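PDB 7BGM: phosphoribosyl-AMP cyclohydrolase from Medicago truncatula, which probably catalyses two consecutive steps of histidine biosynthesis, hydrolysing phosphoribosyl-ATP to phosphoribosyl-AMP and diphosphate, then hydrolytically opening the adenine ring. Local coordinates for residues Trp62-Gly65 and Phe71-Val74; Ile31-Phe36 and Gly94-Thr99; His75-Asp80 and Ile86-Lys91. One frame throughout, in Å; residues are numbered along the deposited sequence.

Contact 1. Residues Trp62-Gly65 and Phe71-Val74; sequences WTKG and FINV
G65 and F71 bring their CA atoms to 4.3 Å where the chain, having left strand 60-63, loops back to start strand 72-74. This is the base of the loop 64-71, part of an AMP-binding region: W62, K64 and G65, with E66, T67 and S68 beyond them, have been seen to bind AMP. No direct hydrogen bond crosses here. A water bridges the two segments instead, giving a proton to K64 O at 2.7 Å and accepting one from I72 N at 2.9 Å, which satisfies both backbone groups. The F71 ring swings back over the first segment because its CG stands anti to its own carbonyl carbon (chi1 -63°). G65 lies over one face, its CA making a CH-pi contact 4.3 Å from the ring centroid and its O sitting above the rim. T63 CG2 comes in at the edge of the same ring, 4.1 Å from F71 CD1, and the ring has a cation-pi partner in K50. G65 has only hydrogens on its CA where it backs onto F71 N, which fits so close an approach. The aliphatic part of K64 meets I72 before NZ goes on to hydrogen-bond T96 O; here K64 CG rests 3.7 Å from the tip of I72, its CD1.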
loop_
_atom_site.group_PDB
_atom_site.type_symbol
_atom_site.label_atom_id
_atom_site.label_comp_id
_atom_site.label_asym_id
_atom_site.label_seq_id
_atom_site.Cartn_x
_atom_site.Cartn_y
_atom_site.Cartn_z
ATOM N N TRP A 62 -1.332 -8.928 -23.700
ATOM C CA TRP A 62 -0.825 -7.567 -23.829
ATOM C C TRP A 62 -0.002 -7.218 -22.610
ATOM O O TRP A 62 -0.268 -7.677 -21.499
ATOM C CB TRP A 62 -1.933 -6.527 -24.030
ATOM C CG TRP A 62 -2.832 -6.309 -22.833
ATOM C CD1 TRP A 62 -3.837 -7.146 -22.377
ATOM C CD2 TRP A 62 -2.843 -5.165 -21.984
ATOM N NE1 TRP A 62 -4.459 -6.579 -21.263
ATOM C CE2 TRP A 62 -3.878 -5.356 -21.020
ATOM C CE3 TRP A 62 -2.107 -3.969 -21.959
ATOM C CZ2 TRP A 62 -4.159 -4.410 -20.021
ATOM C CZ3 TRP A 62 -2.401 -3.028 -20.987
ATOM C CH2 TRP A 62 -3.408 -3.263 -20.008
ATOM N N THR A 63 1.014 -6.412 -22.845
ATOM C CA THR A 63 1.935 -5.992 -21.802
ATOM C C THR A 63 1.630 -4.536 -21.499
ATOM O O THR A 63 1.592 -3.702 -22.419
ATOM C CB THR A 63 3.374 -6.187 -22.250
ATOM O OG1 THR A 63 3.610 -7.591 -22.466
ATOM C CG2 THR A 63 4.364 -5.635 -21.196
ATOM N N LYS A 64 1.377 -4.240 -20.230
ATOM C CA LYS A 64 1.115 -2.869 -19.836
ATOM C C LYS A 64 2.312 -2.004 -20.206
ATOM O O LYS A 64 3.452 -2.329 -19.853
ATOM C CB LYS A 64 0.822 -2.819 -18.345
ATOM C CG LYS A 64 0.772 -1.437 -17.796
ATOM C CD LYS A 64 -0.439 -0.696 -18.372
ATOM C CE LYS A 64 -0.151 0.750 -18.612
ATOM N NZ LYS A 64 -1.394 1.406 -19.184
ATOM N N GLY A 65 2.068 -0.932 -20.979
ATOM C CA GLY A 65 3.140 -0.076 -21.462
ATOM C C GLY A 65 3.626 -0.379 -22.869
ATOM O O GLY A 65 4.464 0.390 -23.415
ATOM N N PHE A 71 5.592 0.923 -18.518
ATOM C CA PHE A 71 5.723 -0.463 -18.086
ATOM C C PHE A 71 5.665 -0.579 -16.568
ATOM O O PHE A 71 6.028 0.341 -15.822
ATOM C CB PHE A 71 7.040 -1.069 -18.567
ATOM C CG PHE A 71 7.160 -1.150 -20.078
ATOM C CD1 PHE A 71 6.505 -2.159 -20.782
ATOM C CD2 PHE A 71 7.888 -0.209 -20.791
ATOM C CE1 PHE A 71 6.587 -2.266 -22.158
ATOM C CE2 PHE A 71 7.981 -0.292 -22.188
ATOM C CZ PHE A 71 7.301 -1.323 -22.884
ATOM N N ILE A 72 5.236 -1.736 -16.102
ATOM C CA ILE A 72 5.342 -2.066 -14.674
ATOM C C ILE A 72 6.432 -3.109 -14.540
ATOM O O ILE A 72 6.262 -4.269 -14.948
ATOM C CB ILE A 72 4.010 -2.537 -14.072
ATOM C CG1 ILE A 72 2.918 -1.464 -14.269
ATOM C CG2 ILE A 72 4.186 -2.909 -12.562
ATOM C CD1 ILE A 72 1.485 -2.076 -14.173
ATOM N N ASN A 73 7.553 -2.701 -13.930
ATOM C CA ASN A 73 8.733 -3.537 -13.812
ATOM C C ASN A 73 8.581 -4.419 -12.585
ATOM O O ASN A 73 8.544 -3.918 -11.453
ATOM C CB ASN A 73 9.981 -2.679 -13.683
ATOM C CG ASN A 73 10.160 -1.775 -14.861
ATOM O OD1 ASN A 73 10.419 -2.242 -15.977
ATOM N ND2 ASN A 73 9.979 -0.470 -14.645
ATOM N N VAL A 74 8.481 -5.722 -12.807
ATOM C CA VAL A 74 8.047 -6.645 -11.773
ATOM C C VAL A 74 9.219 -7.063 -10.879
ATOM O O VAL A 74 10.226 -7.600 -11.355
ATOM C CB VAL A 74 7.348 -7.861 -12.387
ATOM C CG1 VAL A 74 6.981 -8.819 -11.284
ATOM C CG2 VAL A 74 6.066 -7.378 -13.093
HETATM O O HOH W 1 4.289 -3.876 -17.826
#

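Contact 2. Residues Ile31-Phe36 and Gly94-Thr99; sequences ILMQGF and GPTCHT. With ZN (zinc ion), chain C; ZN (zinc ion), chain F.
Next to the packing of T96 against L32 and M33, the flat group that matters is the H98 imidazole: T99 CG2 lies over one face, 3.5 Å above the plane and toward the rim, while a zinc ion sits 2.0 Å from NE2 and one of its waters lies in plane at the ring edge. The Q34 amide is another flat group, sending NE2 in its own plane to G35 O, though it arrives 42° out of that carbonyl's plane. Across the contact itself everything is van der Waals packing. T96 turns its CB toward the strand, and its two branches divide the work. OG1 lies over L32, 3.7 Å from L32 CB. CG2, set anti to the backbone N of T96, touches both L32 O and the thioether of M33, with M33 SD 3.8 Å from T96 CG2. M33 reaches it by placing its CG between the backbone N and the carbonyl carbon (chi1 62°), so CB, CG and SD all run past the methyl. L32 and M33 both face A23, a classic beta bulge in strand 31-37. Beyond T96, C97 SG binds a second zinc ion at 2.2 Å, and T99 N donates a nearly straight hydrogen bond to that sulfur. C104 of the same chain and C81 of the second subunit also bind this zinc, and the same C81 sulfur reaches the zinc held by H98. M33 and T96 have been seen to bind AMP. The chemistry therefore implies a shared site: van der Waals packing of T96 seats the 94-99 loop on strand 31-37, while its metal bonds tie it to the other subunit, consistent with a zinc-dependent cyclohydrolase centre at a dimer interface.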
loop_
_atom_site.group_PDB
_atom_site.type_symbol
_atom_site.label_atom_id
_atom_site.label_comp_id
_atom_site.label_asym_id
_atom_site.label_seq_id
_atom_site.Cartn_x
_atom_site.Cartn_y
_atom_site.Cartn_z
ATOM N N ILE A 31 -2.594 0.051 -5.382
ATOM C CA ILE A 31 -3.006 -0.868 -6.432
ATOM C C ILE A 31 -3.058 -0.088 -7.743
ATOM O O ILE A 31 -3.775 0.920 -7.854
ATOM C CB ILE A 31 -4.352 -1.503 -6.106
ATOM C CG1 ILE A 31 -4.208 -2.356 -4.800
ATOM C CG2 ILE A 31 -4.860 -2.356 -7.269
ATOM C CD1 ILE A 31 -5.522 -2.813 -4.167
ATOM N N LEU A 32 -2.268 -0.535 -8.723
ATOM C CA LEU A 32 -2.144 0.166 -9.992
ATOM C C LEU A 32 -3.288 -0.178 -10.929
ATOM O O LEU A 32 -3.841 0.716 -11.603
ATOM C CB LEU A 32 -0.813 -0.208 -10.655
ATOM C CG LEU A 32 0.435 0.063 -9.780
ATOM C CD1 LEU A 32 1.734 -0.456 -10.428
ATOM C CD2 LEU A 32 0.537 1.560 -9.464
ATOM N N MET A 33 -3.581 -1.476 -11.051
ATOM C CA MET A 33 -4.601 -1.949 -12.007
ATOM C C MET A 33 -4.864 -3.412 -11.680
ATOM O O MET A 33 -4.056 -4.075 -11.014
ATOM C CB MET A 33 -4.154 -1.816 -13.490
ATOM C CG MET A 33 -2.920 -2.665 -13.788
ATOM S SD MET A 33 -2.456 -2.694 -15.534
ATOM C CE MET A 33 -3.749 -3.730 -16.228
ATOM N N GLN A 34 -5.976 -3.930 -12.206
ATOM C CA GLN A 34 -6.268 -5.338 -12.050
ATOM C C GLN A 34 -6.802 -5.846 -13.379
ATOM O O GLN A 34 -7.605 -5.158 -14.031
ATOM C CB GLN A 34 -7.280 -5.585 -10.914
ATOM C CG GLN A 34 -7.779 -7.057 -10.817
ATOM C CD GLN A 34 -9.128 -7.268 -11.538
ATOM O OE1 GLN A 34 -10.128 -6.620 -11.217
ATOM N NE2 GLN A 34 -9.150 -8.183 -12.500
ATOM N N GLY A 35 -6.258 -6.998 -13.812
ATOM C CA GLY A 35 -6.751 -7.678 -14.981
ATOM C C GLY A 35 -6.796 -9.174 -14.797
ATOM O O GLY A 35 -6.998 -9.659 -13.682
ATOM N N PHE A 36 -6.614 -9.916 -15.883
ATOM C CA PHE A 36 -6.632 -11.369 -15.858
ATOM C C PHE A 36 -5.358 -11.863 -16.532
ATOM O O PHE A 36 -4.725 -11.145 -17.323
ATOM C CB PHE A 36 -7.932 -11.932 -16.537
ATOM C CG PHE A 36 -9.147 -11.651 -15.736
ATOM C CD1 PHE A 36 -9.800 -10.420 -15.842
ATOM C CD2 PHE A 36 -9.615 -12.585 -14.820
ATOM C CE1 PHE A 36 -10.898 -10.122 -15.043
ATOM C CE2 PHE A 36 -10.729 -12.310 -14.034
ATOM C CZ PHE A 36 -11.359 -11.072 -14.131
ATOM N N GLY A 94 5.496 5.083 -15.204
ATOM C CA GLY A 94 4.670 6.265 -15.345
ATOM C C GLY A 94 3.237 5.895 -15.004
ATOM O O GLY A 94 2.967 4.802 -14.502
ATOM N N PRO A 95 2.296 6.809 -15.233
ATOM C CA PRO A 95 0.904 6.545 -14.843
ATOM C C PRO A 95 0.349 5.286 -15.501
ATOM O O PRO A 95 0.553 5.027 -16.689
ATOM C CB PRO A 95 0.160 7.811 -15.297
ATOM C CG PRO A 95 1.113 8.610 -16.067
ATOM C CD PRO A 95 2.476 8.134 -15.840
ATOM N N THR A 96 -0.376 4.491 -14.707
ATOM C CA THR A 96 -0.774 3.190 -15.207
ATOM C C THR A 96 -2.050 3.258 -16.037
ATOM O O THR A 96 -2.232 2.449 -16.955
ATOM C CB THR A 96 -0.961 2.234 -14.013
ATOM O OG1 THR A 96 0.310 2.041 -13.350
ATOM C CG2 THR A 96 -1.536 0.879 -14.456
ATOM N N CYS A 97 -2.947 4.197 -15.740
ATOM C CA CYS A 97 -4.258 4.189 -16.396
ATOM C C CYS A 97 -4.177 4.880 -17.761
ATOM O O CYS A 97 -3.473 5.882 -17.939
ATOM C CB CYS A 97 -5.339 4.841 -15.509
ATOM S SG CYS A 97 -7.009 4.595 -16.213
ATOM N N HIS A 98 -4.881 4.305 -18.742
ATOM C CA HIS A 98 -4.968 4.908 -20.067
ATOM C C HIS A 98 -5.557 6.312 -20.022
ATOM O O HIS A 98 -5.339 7.098 -20.953
ATOM C CB HIS A 98 -5.820 4.029 -20.995
ATOM C CG HIS A 98 -7.268 3.939 -20.589
ATOM N ND1 HIS A 98 -8.248 4.761 -21.110
ATOM C CD2 HIS A 98 -7.895 3.130 -19.703
ATOM C CE1 HIS A 98 -9.415 4.461 -20.561
ATOM N NE2 HIS A 98 -9.228 3.473 -19.704
ATOM N N THR A 99 -6.325 6.630 -18.980
ATOM C CA THR A 99 -6.877 7.972 -18.839
ATOM C C THR A 99 -5.825 8.992 -18.429
ATOM O O THR A 99 -6.114 10.193 -18.428
ATOM C CB THR A 99 -7.994 8.001 -17.782
ATOM O OG1 THR A 99 -7.447 7.673 -16.497
ATOM C CG2 THR A 99 -9.118 7.035 -18.119
HETATM ZN ZN ZN C . -7.325 2.369 -16.105
HETATM ZN ZN ZN F . -10.420 2.213 -18.649
HETATM O O HOH W 2 -10.849 0.349 -19.658
HETATM O O HOH W 3 -12.401 3.833 -18.711
#

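Contact 3. Residues His75-Asp80 and Ile86-Lys91; sequences HDVFLD and IIYLGK. With ZN (zinc ion), chain D.
The hairpin of strands 76-80 and 85-92 pairs F78 with I87 and D76 with L89 as antiparallel hydrogen-bonded pairs, the strand axes running at 162° to each other. I87 N reaches F78 O at 2.8 Å, F78 N returns a bond to I87 O, and L89 N bonds D76 O at 2.9 Å. At the open end the regular pairing gives way to a classic beta bulge: H75 N and D76 N both donate to L89 O, at 2.7 and 3.2 Å, each in the carbonyl plane, so one oxygen is gripped twice where the chain turns its corner. One face of the hairpin carries V77, L79, I86 and Y88. I86 splits its branches there, CG2 lying 3.6 Å from V77 CG1 while its CG1 runs alongside L79, 3.6 Å from L79 CD2; V42 of helix 39-48 packs on it too. With I86 cut back to an alanine, V77 CG1 and L79 CD2 would both lose the methyl and methylene they rest on, and a gap is likely to open between them. On the other face F78 CE1 touches L89 CD2 at 4.1 Å. F78, L79 and D80 also pair antiparallel with a strand of the second subunit, which carries the sheet across the interface. D80 belongs to a metal site with D82 and D84, its OD2 1.9 Å from the zinc ion.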
loop_
_atom_site.group_PDB
_atom_site.type_symbol
_atom_site.label_atom_id
_atom_site.label_comp_id
_atom_site.label_asym_id
_atom_site.label_seq_id
_atom_site.Cartn_x
_atom_site.Cartn_y
_atom_site.Cartn_z
ATOM N N HIS A 75 9.051 -6.847 -9.567
ATOM C CA HIS A 75 10.026 -7.228 -8.542
ATOM C C HIS A 75 9.731 -8.585 -7.903
ATOM O O HIS A 75 10.658 -9.285 -7.467
ATOM C CB HIS A 75 10.033 -6.190 -7.421
ATOM C CG HIS A 75 10.774 -4.941 -7.752
ATOM N ND1 HIS A 75 10.538 -4.201 -8.895
ATOM C CD2 HIS A 75 11.735 -4.284 -7.070
ATOM C CE1 HIS A 75 11.347 -3.154 -8.909
ATOM N NE2 HIS A 75 12.077 -3.178 -7.812
ATOM N N ASP A 76 8.462 -8.968 -7.812
ATOM C CA ASP A 76 8.098 -10.257 -7.246
ATOM C C ASP A 76 6.688 -10.564 -7.705
ATOM O O ASP A 76 5.953 -9.660 -8.125
ATOM C CB ASP A 76 8.179 -10.300 -5.725
ATOM C CG ASP A 76 8.635 -11.718 -5.191
ATOM O OD1 ASP A 76 8.356 -12.795 -5.828
ATOM O OD2 ASP A 76 9.272 -11.739 -4.121
ATOM N N VAL A 77 6.319 -11.844 -7.590
ATOM C CA VAL A 77 4.991 -12.356 -7.944
ATOM C C VAL A 77 4.517 -13.225 -6.790
ATOM O O VAL A 77 5.274 -14.092 -6.309
ATOM C CB VAL A 77 5.011 -13.169 -9.253
ATOM C CG1 VAL A 77 3.607 -13.703 -9.552
ATOM C CG2 VAL A 77 5.492 -12.298 -10.421
ATOM N N PHE A 78 3.291 -12.972 -6.321
ATOM C CA PHE A 78 2.681 -13.754 -5.255
ATOM C C PHE A 78 1.349 -14.376 -5.692
ATOM O O PHE A 78 0.535 -13.728 -6.371
ATOM C CB PHE A 78 2.431 -12.897 -3.997
ATOM C CG PHE A 78 3.690 -12.447 -3.283
ATOM C CD1 PHE A 78 4.397 -11.332 -3.733
ATOM C CD2 PHE A 78 4.203 -13.178 -2.206
ATOM C CE1 PHE A 78 5.539 -10.905 -3.121
ATOM C CE2 PHE A 78 5.375 -12.741 -1.553
ATOM C CZ PHE A 78 6.061 -11.627 -2.043
ATOM N N LEU A 79 1.093 -15.607 -5.231
ATOM C CA LEU A 79 -0.217 -16.239 -5.312
ATOM C C LEU A 79 -0.935 -16.093 -3.970
ATOM O O LEU A 79 -0.284 -16.063 -2.914
ATOM C CB LEU A 79 -0.086 -17.741 -5.622
ATOM C CG LEU A 79 0.563 -18.150 -6.931
ATOM C CD1 LEU A 79 0.742 -19.667 -7.059
ATOM C CD2 LEU A 79 -0.292 -17.623 -8.043
ATOM N N ASP A 80 -2.278 -16.056 -4.000
ATOM C CA ASP A 80 -3.052 -16.104 -2.756
ATOM C C ASP A 80 -3.183 -17.550 -2.255
ATOM O O ASP A 80 -2.689 -18.516 -2.858
ATOM C CB ASP A 80 -4.409 -15.373 -2.867
ATOM C CG ASP A 80 -5.503 -16.153 -3.586
ATOM O OD1 ASP A 80 -5.156 -16.973 -4.440
ATOM O OD2 ASP A 80 -6.717 -15.820 -3.319
ATOM N N ILE A 86 -3.243 -13.455 -8.236
ATOM C CA ILE A 86 -1.821 -13.183 -8.393
ATOM C C ILE A 86 -1.584 -11.716 -8.142
ATOM O O ILE A 86 -2.316 -10.885 -8.688
ATOM C CB ILE A 86 -1.360 -13.545 -9.815
ATOM C CG1 ILE A 86 -1.684 -15.029 -10.058
ATOM C CG2 ILE A 86 0.105 -13.204 -9.998
ATOM C CD1 ILE A 86 -1.417 -15.508 -11.487
ATOM N N ILE A 87 -0.539 -11.383 -7.355
ATOM C CA ILE A 87 -0.028 -10.017 -7.299
ATOM C C ILE A 87 1.239 -9.939 -8.117
ATOM O O ILE A 87 2.194 -10.718 -7.910
ATOM C CB ILE A 87 0.246 -9.527 -5.864
ATOM C CG1 ILE A 87 -1.035 -9.558 -5.010
ATOM C CG2 ILE A 87 0.822 -8.073 -5.947
ATOM C CD1 ILE A 87 -0.809 -9.166 -3.540
ATOM N N TYR A 88 1.263 -8.970 -9.050
ATOM C CA TYR A 88 2.485 -8.518 -9.702
ATOM C C TYR A 88 2.995 -7.322 -8.911
ATOM O O TYR A 88 2.428 -6.222 -9.002
ATOM C CB TYR A 88 2.209 -8.086 -11.143
ATOM C CG TYR A 88 1.740 -9.116 -12.106
ATOM C CD1 TYR A 88 2.018 -10.486 -11.943
ATOM C CD2 TYR A 88 1.070 -8.709 -13.259
ATOM C CE1 TYR A 88 1.602 -11.405 -12.905
ATOM C CE2 TYR A 88 0.652 -9.614 -14.218
ATOM C CZ TYR A 88 0.928 -10.957 -14.052
ATOM O OH TYR A 88 0.511 -11.825 -15.051
ATOM N N LEU A 89 4.043 -7.518 -8.125
ATOM C CA LEU A 89 4.567 -6.445 -7.280
ATOM C C LEU A 89 5.699 -5.755 -8.029
ATOM O O LEU A 89 6.708 -6.387 -8.339
ATOM C CB LEU A 89 5.035 -7.019 -5.954
ATOM C CG LEU A 89 5.252 -6.052 -4.795
ATOM C CD1 LEU A 89 3.967 -5.362 -4.357
ATOM C CD2 LEU A 89 5.886 -6.806 -3.616
ATOM N N GLY A 90 5.516 -4.471 -8.367
ATOM C CA GLY A 90 6.442 -3.857 -9.301
ATOM C C GLY A 90 6.477 -2.347 -9.248
ATOM O O GLY A 90 5.724 -1.709 -8.518
ATOM N N LYS A 91 7.374 -1.777 -10.059
ATOM C CA LYS A 91 7.633 -0.351 -10.083
ATOM C C LYS A 91 7.144 0.212 -11.410
ATOM O O LYS A 91 7.690 -0.160 -12.463
ATOM C CB LYS A 91 9.135 -0.070 -9.905
ATOM C CG LYS A 91 9.506 1.440 -9.815
ATOM C CD LYS A 91 9.061 2.043 -8.453
ATOM C CE LYS A 91 9.499 3.491 -8.287
ATOM N NZ LYS A 91 9.078 4.106 -7.011
HETATM ZN ZN ZN D . -8.159 -16.785 -4.097
HETATM O O HOH W 4 -9.053 -14.985 -4.797
HETATM O O HOH W 5 -9.977 -17.070 -3.270
#

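In the fold
All three contacts lie in the cyclohydrolase part of the chain. Strand 31-37 comes first, then contact 1, then contact 3, and finally the 94-99 loop, which returns to strand 31-37 to complete contact 2. Centre to centre, contact 1 lies about 9 Å from contact 2 and about 12 Å from contact 3, and contacts 2 and 3 are about 14 Å apart. All reach the same mixed sheet, in which strand 85-92 neighbours both 72-74 and 76-80; N73 O and K91 N, 2.8 Å apart, probably hydrogen-bond there. Contacts 1 and 2 meet where W62 packs on M33, so the AMP-binding residues of both adjoin, and all three reach the second subunit, contact 1 only through V74.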